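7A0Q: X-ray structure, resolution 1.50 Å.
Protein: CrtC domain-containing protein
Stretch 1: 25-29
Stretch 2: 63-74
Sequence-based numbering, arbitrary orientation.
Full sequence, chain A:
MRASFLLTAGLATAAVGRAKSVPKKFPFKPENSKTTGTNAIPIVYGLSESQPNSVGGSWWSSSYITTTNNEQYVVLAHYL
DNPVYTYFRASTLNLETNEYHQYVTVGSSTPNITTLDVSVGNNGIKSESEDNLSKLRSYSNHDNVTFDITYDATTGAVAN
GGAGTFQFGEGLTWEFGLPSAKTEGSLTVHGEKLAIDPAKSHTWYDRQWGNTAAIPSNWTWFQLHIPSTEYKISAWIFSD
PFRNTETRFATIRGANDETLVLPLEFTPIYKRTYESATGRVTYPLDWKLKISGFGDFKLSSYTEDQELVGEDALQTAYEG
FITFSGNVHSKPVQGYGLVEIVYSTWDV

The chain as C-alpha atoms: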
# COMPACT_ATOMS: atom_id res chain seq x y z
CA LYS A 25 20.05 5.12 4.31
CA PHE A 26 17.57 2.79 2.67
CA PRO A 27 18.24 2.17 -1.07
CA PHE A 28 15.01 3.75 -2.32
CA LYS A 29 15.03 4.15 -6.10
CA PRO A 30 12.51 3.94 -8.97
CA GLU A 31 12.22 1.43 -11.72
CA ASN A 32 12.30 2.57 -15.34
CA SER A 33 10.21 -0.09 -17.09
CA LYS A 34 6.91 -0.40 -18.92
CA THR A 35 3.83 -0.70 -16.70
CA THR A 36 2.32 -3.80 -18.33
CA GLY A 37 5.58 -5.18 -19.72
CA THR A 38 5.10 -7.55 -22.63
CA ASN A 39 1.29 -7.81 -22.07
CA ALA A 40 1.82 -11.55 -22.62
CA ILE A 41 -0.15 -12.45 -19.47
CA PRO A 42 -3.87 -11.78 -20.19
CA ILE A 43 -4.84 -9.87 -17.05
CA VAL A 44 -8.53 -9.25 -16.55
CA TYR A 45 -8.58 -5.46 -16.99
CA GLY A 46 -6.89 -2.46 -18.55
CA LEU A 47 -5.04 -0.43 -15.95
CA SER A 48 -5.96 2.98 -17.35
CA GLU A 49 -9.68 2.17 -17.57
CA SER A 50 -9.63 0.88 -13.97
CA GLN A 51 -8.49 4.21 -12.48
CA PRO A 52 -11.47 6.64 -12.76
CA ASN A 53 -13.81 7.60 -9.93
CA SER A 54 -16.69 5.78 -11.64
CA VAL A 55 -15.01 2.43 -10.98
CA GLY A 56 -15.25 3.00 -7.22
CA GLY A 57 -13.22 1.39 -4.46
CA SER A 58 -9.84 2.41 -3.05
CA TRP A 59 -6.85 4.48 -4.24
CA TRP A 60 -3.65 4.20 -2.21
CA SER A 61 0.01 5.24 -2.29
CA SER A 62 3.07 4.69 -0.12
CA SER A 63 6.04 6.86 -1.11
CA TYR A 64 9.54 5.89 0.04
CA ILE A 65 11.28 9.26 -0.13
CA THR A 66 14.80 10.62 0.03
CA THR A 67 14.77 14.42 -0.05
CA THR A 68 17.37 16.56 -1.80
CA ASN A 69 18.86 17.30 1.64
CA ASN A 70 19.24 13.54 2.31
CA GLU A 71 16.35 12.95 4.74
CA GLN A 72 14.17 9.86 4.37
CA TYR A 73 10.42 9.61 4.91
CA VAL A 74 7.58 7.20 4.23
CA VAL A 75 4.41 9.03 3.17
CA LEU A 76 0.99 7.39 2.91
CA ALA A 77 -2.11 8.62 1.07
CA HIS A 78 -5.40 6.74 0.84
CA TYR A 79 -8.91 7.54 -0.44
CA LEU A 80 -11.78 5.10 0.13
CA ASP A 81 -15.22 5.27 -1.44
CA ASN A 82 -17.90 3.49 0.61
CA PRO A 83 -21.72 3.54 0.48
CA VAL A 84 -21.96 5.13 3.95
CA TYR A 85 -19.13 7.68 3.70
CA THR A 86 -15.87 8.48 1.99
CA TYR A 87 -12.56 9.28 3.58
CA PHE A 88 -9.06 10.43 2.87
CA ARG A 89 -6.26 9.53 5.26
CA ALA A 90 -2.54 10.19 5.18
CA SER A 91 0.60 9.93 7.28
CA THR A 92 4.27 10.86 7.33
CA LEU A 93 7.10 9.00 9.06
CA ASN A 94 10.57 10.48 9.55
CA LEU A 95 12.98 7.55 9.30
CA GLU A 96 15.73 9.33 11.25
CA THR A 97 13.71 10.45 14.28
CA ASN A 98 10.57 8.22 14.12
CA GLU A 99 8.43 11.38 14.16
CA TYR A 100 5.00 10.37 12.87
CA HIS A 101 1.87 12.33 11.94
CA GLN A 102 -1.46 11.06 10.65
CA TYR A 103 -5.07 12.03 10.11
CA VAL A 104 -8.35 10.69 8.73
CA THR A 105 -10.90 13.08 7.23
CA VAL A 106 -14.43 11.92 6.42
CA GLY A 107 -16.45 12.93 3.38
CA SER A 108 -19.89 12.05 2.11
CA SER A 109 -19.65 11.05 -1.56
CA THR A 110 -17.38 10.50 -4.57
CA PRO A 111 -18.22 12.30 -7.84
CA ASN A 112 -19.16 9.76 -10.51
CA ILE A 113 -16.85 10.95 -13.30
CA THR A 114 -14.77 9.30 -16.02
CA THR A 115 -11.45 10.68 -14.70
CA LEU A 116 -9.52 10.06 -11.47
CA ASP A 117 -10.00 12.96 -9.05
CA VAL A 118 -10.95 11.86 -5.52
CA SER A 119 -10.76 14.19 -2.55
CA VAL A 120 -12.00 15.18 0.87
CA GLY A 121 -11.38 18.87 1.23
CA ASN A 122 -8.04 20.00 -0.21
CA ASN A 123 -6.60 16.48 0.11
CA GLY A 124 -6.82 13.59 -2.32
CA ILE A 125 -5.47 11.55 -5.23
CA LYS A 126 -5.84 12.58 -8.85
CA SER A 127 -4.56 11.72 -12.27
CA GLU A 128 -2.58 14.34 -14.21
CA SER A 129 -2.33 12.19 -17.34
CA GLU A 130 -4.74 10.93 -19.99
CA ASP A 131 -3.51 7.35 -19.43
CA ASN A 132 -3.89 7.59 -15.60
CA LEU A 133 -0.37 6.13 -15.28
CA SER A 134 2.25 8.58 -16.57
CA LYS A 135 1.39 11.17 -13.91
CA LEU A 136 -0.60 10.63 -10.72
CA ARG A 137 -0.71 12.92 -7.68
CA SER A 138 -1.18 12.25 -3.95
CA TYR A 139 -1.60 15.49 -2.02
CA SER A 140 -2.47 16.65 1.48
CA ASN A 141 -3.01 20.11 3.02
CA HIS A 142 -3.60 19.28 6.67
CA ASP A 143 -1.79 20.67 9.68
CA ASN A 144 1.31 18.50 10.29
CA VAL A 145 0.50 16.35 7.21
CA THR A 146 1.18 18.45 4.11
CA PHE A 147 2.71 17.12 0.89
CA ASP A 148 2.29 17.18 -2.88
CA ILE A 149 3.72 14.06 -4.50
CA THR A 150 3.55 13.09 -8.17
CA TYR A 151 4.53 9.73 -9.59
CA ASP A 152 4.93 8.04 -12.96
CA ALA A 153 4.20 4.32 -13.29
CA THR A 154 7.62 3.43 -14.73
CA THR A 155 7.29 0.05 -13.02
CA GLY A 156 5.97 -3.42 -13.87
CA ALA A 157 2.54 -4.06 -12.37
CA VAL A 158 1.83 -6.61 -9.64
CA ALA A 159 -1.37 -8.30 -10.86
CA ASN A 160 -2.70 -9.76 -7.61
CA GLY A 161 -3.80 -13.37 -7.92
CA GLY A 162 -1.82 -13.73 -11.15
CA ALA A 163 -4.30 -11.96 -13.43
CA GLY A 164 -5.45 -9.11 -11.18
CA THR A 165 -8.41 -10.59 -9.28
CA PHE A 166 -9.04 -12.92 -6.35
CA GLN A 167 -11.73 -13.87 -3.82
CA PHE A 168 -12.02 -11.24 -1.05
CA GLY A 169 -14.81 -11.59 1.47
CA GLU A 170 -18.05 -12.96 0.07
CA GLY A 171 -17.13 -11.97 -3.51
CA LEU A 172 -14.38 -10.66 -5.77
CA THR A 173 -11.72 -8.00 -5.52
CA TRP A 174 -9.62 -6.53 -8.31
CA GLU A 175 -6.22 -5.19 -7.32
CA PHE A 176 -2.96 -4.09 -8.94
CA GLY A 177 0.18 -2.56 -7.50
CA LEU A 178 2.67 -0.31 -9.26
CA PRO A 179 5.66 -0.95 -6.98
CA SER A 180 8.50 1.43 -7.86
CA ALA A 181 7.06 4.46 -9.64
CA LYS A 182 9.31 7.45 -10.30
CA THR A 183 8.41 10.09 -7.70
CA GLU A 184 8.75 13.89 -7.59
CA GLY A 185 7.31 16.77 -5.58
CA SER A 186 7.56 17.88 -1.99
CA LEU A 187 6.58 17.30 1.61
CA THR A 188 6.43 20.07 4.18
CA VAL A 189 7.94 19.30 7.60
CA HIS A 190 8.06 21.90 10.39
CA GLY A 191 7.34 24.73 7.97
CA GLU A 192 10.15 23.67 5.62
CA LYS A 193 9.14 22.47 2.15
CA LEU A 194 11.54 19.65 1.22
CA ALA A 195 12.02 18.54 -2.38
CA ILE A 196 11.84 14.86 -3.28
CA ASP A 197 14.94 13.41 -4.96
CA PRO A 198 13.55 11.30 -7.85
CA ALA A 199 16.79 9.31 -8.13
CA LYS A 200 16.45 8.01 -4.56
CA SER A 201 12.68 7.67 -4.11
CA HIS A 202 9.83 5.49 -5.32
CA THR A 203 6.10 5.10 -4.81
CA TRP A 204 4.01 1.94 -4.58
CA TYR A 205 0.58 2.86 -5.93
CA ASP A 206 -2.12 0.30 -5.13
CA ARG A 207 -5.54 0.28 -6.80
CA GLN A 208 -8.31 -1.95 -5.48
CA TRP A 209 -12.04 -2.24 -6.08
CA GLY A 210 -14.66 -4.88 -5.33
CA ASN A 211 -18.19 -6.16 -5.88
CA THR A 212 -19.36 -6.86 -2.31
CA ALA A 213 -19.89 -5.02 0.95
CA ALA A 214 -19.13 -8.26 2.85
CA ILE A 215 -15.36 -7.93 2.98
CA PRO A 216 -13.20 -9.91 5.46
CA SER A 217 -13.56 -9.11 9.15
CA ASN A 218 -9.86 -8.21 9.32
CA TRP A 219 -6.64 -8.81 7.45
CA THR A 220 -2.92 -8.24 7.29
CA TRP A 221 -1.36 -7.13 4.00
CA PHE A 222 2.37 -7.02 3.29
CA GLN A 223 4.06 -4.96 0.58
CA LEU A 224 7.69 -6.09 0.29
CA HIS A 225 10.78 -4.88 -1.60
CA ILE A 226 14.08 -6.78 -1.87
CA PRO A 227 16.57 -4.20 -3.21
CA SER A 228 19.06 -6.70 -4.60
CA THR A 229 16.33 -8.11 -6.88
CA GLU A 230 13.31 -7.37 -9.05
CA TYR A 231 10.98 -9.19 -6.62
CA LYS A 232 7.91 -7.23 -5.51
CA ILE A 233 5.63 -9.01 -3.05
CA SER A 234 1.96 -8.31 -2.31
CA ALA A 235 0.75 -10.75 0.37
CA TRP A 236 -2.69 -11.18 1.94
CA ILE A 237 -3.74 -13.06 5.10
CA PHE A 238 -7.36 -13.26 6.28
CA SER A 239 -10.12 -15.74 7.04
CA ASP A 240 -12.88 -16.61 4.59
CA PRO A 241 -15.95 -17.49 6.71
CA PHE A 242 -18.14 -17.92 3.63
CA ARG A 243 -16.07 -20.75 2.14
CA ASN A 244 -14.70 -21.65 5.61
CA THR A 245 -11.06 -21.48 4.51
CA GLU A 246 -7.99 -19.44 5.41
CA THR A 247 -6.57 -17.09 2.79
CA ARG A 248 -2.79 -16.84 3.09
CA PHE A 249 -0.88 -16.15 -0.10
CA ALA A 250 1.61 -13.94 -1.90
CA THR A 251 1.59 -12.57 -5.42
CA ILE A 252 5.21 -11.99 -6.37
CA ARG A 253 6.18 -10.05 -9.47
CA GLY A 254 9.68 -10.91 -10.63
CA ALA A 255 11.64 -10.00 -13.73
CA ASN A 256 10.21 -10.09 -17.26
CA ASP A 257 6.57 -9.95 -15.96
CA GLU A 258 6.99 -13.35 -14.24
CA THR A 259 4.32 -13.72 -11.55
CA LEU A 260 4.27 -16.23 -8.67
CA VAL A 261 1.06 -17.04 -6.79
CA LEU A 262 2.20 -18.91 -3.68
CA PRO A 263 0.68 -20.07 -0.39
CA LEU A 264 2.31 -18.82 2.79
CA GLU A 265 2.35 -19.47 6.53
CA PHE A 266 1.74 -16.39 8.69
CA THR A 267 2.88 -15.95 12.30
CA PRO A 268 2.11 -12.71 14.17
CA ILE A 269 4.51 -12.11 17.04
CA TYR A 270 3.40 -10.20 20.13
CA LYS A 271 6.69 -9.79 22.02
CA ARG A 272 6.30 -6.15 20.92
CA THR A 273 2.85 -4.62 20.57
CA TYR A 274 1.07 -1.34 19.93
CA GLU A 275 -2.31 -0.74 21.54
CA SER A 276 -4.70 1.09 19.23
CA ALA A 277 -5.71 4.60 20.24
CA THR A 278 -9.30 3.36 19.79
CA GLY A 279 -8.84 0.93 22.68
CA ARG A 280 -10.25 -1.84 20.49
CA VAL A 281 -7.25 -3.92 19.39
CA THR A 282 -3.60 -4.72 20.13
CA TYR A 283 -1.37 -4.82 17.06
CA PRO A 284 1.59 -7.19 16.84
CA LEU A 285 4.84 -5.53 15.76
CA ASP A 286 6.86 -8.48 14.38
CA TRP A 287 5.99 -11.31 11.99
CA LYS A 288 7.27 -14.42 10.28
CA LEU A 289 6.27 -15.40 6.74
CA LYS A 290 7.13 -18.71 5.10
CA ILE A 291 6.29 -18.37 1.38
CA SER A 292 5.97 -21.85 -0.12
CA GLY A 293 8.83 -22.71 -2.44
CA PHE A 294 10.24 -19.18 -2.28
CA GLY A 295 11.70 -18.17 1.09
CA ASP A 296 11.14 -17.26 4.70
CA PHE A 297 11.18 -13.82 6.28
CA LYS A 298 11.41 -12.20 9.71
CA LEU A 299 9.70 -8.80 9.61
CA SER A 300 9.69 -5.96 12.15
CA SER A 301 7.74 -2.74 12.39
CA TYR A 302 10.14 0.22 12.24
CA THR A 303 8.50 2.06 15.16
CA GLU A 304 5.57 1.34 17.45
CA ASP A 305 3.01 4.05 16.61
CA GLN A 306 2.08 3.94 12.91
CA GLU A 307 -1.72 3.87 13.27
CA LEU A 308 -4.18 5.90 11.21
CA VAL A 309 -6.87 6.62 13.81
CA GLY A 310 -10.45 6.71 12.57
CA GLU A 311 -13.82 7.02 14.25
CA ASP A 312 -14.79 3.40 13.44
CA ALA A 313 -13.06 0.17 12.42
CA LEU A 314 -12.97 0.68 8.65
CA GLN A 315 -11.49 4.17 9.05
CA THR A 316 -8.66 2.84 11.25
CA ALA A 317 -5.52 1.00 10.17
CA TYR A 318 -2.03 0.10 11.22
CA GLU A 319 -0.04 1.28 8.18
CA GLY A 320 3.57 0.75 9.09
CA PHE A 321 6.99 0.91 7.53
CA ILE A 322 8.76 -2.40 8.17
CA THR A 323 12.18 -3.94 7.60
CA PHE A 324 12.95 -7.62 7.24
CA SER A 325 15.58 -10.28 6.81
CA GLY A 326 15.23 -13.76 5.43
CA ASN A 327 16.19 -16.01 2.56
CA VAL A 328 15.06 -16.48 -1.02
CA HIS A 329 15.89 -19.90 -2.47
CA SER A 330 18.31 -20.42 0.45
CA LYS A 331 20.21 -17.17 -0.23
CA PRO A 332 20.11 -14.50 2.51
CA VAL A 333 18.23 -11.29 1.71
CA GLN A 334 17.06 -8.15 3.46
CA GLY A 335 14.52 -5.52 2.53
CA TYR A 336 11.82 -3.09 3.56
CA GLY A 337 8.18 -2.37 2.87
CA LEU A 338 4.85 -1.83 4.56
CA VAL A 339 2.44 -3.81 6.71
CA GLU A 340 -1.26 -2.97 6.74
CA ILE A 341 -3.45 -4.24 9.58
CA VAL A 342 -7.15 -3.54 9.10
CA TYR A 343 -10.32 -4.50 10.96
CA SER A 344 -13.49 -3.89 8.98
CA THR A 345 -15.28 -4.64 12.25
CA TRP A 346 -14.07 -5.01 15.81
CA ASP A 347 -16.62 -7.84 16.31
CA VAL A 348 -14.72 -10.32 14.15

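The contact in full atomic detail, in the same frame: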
# COMPACT_ATOMS: atom_id res chain seq x y z
N LYS A 25 21.22 4.72 5.08
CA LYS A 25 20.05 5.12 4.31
C LYS A 25 19.48 3.93 3.54
O LYS A 25 20.23 3.08 3.05
CB LYS A 25 20.39 6.25 3.34
CG LYS A 25 21.03 7.48 3.98
CD LYS A 25 20.03 8.29 4.79
CE LYS A 25 20.70 9.42 5.55
NZ LYS A 25 19.70 10.33 6.15
N PHE A 26 18.16 3.88 3.44
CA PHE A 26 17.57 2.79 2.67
C PHE A 26 17.75 3.05 1.18
O PHE A 26 17.71 4.20 0.74
CB PHE A 26 16.09 2.64 2.98
CG PHE A 26 15.82 2.12 4.34
CD1 PHE A 26 15.84 0.75 4.58
CD2 PHE A 26 15.58 2.98 5.40
CE1 PHE A 26 15.60 0.26 5.85
CE2 PHE A 26 15.34 2.49 6.67
CZ PHE A 26 15.36 1.13 6.89
N PRO A 27 17.96 2.00 0.37
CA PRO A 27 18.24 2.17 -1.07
C PRO A 27 16.99 2.39 -1.92
O PRO A 27 16.76 1.71 -2.92
CB PRO A 27 18.95 0.86 -1.43
CG PRO A 27 18.35 -0.15 -0.50
CD PRO A 27 18.02 0.58 0.78
N PHE A 28 16.17 3.38 -1.52
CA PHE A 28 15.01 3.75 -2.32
C PHE A 28 15.44 4.21 -3.71
O PHE A 28 16.35 5.04 -3.84
CB PHE A 28 14.22 4.88 -1.65
CG PHE A 28 13.75 4.57 -0.25
CD1 PHE A 28 13.52 3.27 0.19
CD2 PHE A 28 13.51 5.62 0.63
CE1 PHE A 28 13.07 3.02 1.48
CE2 PHE A 28 13.07 5.38 1.93
CZ PHE A 28 12.84 4.08 2.35
N LYS A 29 14.77 3.70 -4.74
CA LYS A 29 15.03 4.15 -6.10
C LYS A 29 13.91 3.66 -7.01
O LYS A 29 13.30 2.61 -6.73
CB LYS A 29 16.39 3.65 -6.61
CG LYS A 29 16.54 2.14 -6.63
CD LYS A 29 17.97 1.72 -6.98
CE LYS A 29 18.95 2.13 -5.89
NZ LYS A 29 20.33 1.58 -6.08
N SER A 63 4.84 6.31 -0.49
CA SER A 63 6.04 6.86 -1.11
C SER A 63 7.22 6.70 -0.17
O SER A 63 7.16 7.12 0.99
CB SER A 63 5.86 8.33 -1.47
OG SER A 63 4.82 8.50 -2.42
N TYR A 64 8.28 6.06 -0.67
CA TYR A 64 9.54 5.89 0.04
C TYR A 64 10.48 6.97 -0.48
O TYR A 64 10.94 6.88 -1.62
CB TYR A 64 10.09 4.49 -0.20
CG TYR A 64 9.13 3.37 0.16
CD1 TYR A 64 8.18 2.91 -0.75
CD2 TYR A 64 9.19 2.76 1.41
CE1 TYR A 64 7.31 1.88 -0.41
CE2 TYR A 64 8.34 1.74 1.76
CZ TYR A 64 7.40 1.30 0.85
OH TYR A 64 6.58 0.28 1.23
N ILE A 65 10.75 7.98 0.34
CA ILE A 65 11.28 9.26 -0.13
C ILE A 65 12.68 9.48 0.45
O ILE A 65 12.90 9.27 1.64
CB ILE A 65 10.35 10.42 0.26
CG1 ILE A 65 9.09 10.43 -0.63
CG2 ILE A 65 11.10 11.76 0.19
CD1 ILE A 65 7.99 11.30 -0.09
N THR A 66 13.61 9.89 -0.40
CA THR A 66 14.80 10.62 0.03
C THR A 66 14.67 12.04 -0.50
O THR A 66 14.39 12.23 -1.69
CB THR A 66 16.10 9.99 -0.50
OG1 THR A 66 16.13 8.59 -0.17
CG2 THR A 66 17.32 10.68 0.13
N THR A 67 14.84 13.04 0.38
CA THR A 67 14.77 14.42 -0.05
C THR A 67 16.12 14.86 -0.61
O THR A 67 17.13 14.16 -0.50
CB THR A 67 14.37 15.34 1.10
OG1 THR A 67 15.37 15.26 2.12
CG2 THR A 67 13.00 14.93 1.68
N THR A 68 16.13 16.05 -1.23
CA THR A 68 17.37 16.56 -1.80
C THR A 68 18.37 16.94 -0.72
O THR A 68 19.57 17.07 -1.03
CB THR A 68 17.12 17.74 -2.73
OG1 THR A 68 16.43 18.79 -2.03
CG2 THR A 68 16.28 17.31 -3.92
N ASN A 69 17.93 17.12 0.53
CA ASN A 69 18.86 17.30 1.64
C ASN A 69 19.05 16.02 2.45
O ASN A 69 19.41 16.08 3.63
CB ASN A 69 18.41 18.47 2.54
CG ASN A 69 17.09 18.22 3.22
OD1 ASN A 69 16.20 17.57 2.67
ND2 ASN A 69 16.93 18.77 4.43
N ASN A 70 18.82 14.86 1.83
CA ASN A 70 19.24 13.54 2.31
C ASN A 70 18.45 13.03 3.51
O ASN A 70 18.95 12.17 4.25
CB ASN A 70 20.74 13.51 2.63
CG ASN A 70 21.34 12.12 2.52
OD1 ASN A 70 20.93 11.31 1.68
ND2 ASN A 70 22.31 11.83 3.38
N GLU A 71 17.23 13.51 3.72
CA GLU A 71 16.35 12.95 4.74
C GLU A 71 15.43 11.91 4.11
O GLU A 71 15.05 12.04 2.94
CB GLU A 71 15.50 14.03 5.41
CG GLU A 71 16.27 15.20 5.99
CD GLU A 71 15.33 16.23 6.59
OE1 GLU A 71 14.54 15.86 7.48
OE2 GLU A 71 15.38 17.40 6.16
N GLN A 72 15.05 10.91 4.88
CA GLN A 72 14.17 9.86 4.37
C GLN A 72 12.85 9.83 5.13
O GLN A 72 12.80 9.97 6.36
CB GLN A 72 14.85 8.50 4.41
CG GLN A 72 16.00 8.42 3.42
CD GLN A 72 16.49 7.02 3.19
OE1 GLN A 72 16.65 6.25 4.13
NE2 GLN A 72 16.74 6.69 1.93
N TYR A 73 11.77 9.63 4.37
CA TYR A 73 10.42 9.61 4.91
C TYR A 73 9.64 8.51 4.20
O TYR A 73 9.97 8.12 3.08
CB TYR A 73 9.69 10.94 4.70
CG TYR A 73 10.33 12.11 5.42
CD1 TYR A 73 11.38 12.80 4.84
CD2 TYR A 73 9.88 12.51 6.68
CE1 TYR A 73 11.98 13.87 5.50
CE2 TYR A 73 10.47 13.58 7.34
CZ TYR A 73 11.52 14.25 6.75
OH TYR A 73 12.12 15.31 7.39
N VAL A 74 8.60 8.03 4.87
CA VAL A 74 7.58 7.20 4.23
C VAL A 74 6.27 7.96 4.35
O VAL A 74 5.87 8.35 5.45
CB VAL A 74 7.49 5.80 4.85
CG1 VAL A 74 6.30 5.04 4.27
CG2 VAL A 74 8.78 5.02 4.60
O HOH W 1 17.11 9.72 7.11

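Stretch 2 is a hairpin: two strands joined through a type I turn from Thr67 to Asn70, with Ile65 and Tyr73 paired by backbone hydrogen bonds in both directions. Stretch 1 has no regular secondary structure, and each hydrogen bond between the two stretches uses a side-chain group on one side.

The walk begins at Tyr64, whose CA lies 6.3 Å from the CA of Phe28. Its CB sits 3.5 Å from the centroid of the Phe28 ring, almost exactly on the ring normal, so a methylene C–H meets the pi cloud while the tyrosine ring leads away. The two rings lie oblique, planes at 57°. Phe28 is buried, and its ring also lies against the hairpin backbone, with CD2 3.6 Å from Ile65 N. The CA-to-CB bond of Ile65 points away.

Thr66 points toward stretch 1, and its OG1 accepts from Gln72 NE2 at 2.9 Å, which helps to hold that amide. Thr67 serves the turn, its OG1 accepting from Glu71 N at 3.0 Å and donating to Asn69 OD1 at 2.5 Å.

Beyond the turn, the carbonyl O of Asn70 receives Lys25 NZ at 2.7 Å. The exposed lysine thus directs its ammonium to a backbone acceptor, while its CE lies 3.6 Å from Asn70 ND2.

Gln72 is the central polar link. Phe26 N donates to Gln72 OE1 at 2.9 Å, and Gln72 NE2 returns a bond to Phe26 O at 2.9 Å; one primary amide thereby satisfies both backbone groups of a residue outside any sheet, much as a neighboring strand might. A water adds a bridge, accepting from Lys25 NZ at 2.8 Å and from Gln72 N at 3.3 Å. The rule is economical: an aromatic face packs on the hairpin, and a braced amide reads the adjoining backbone.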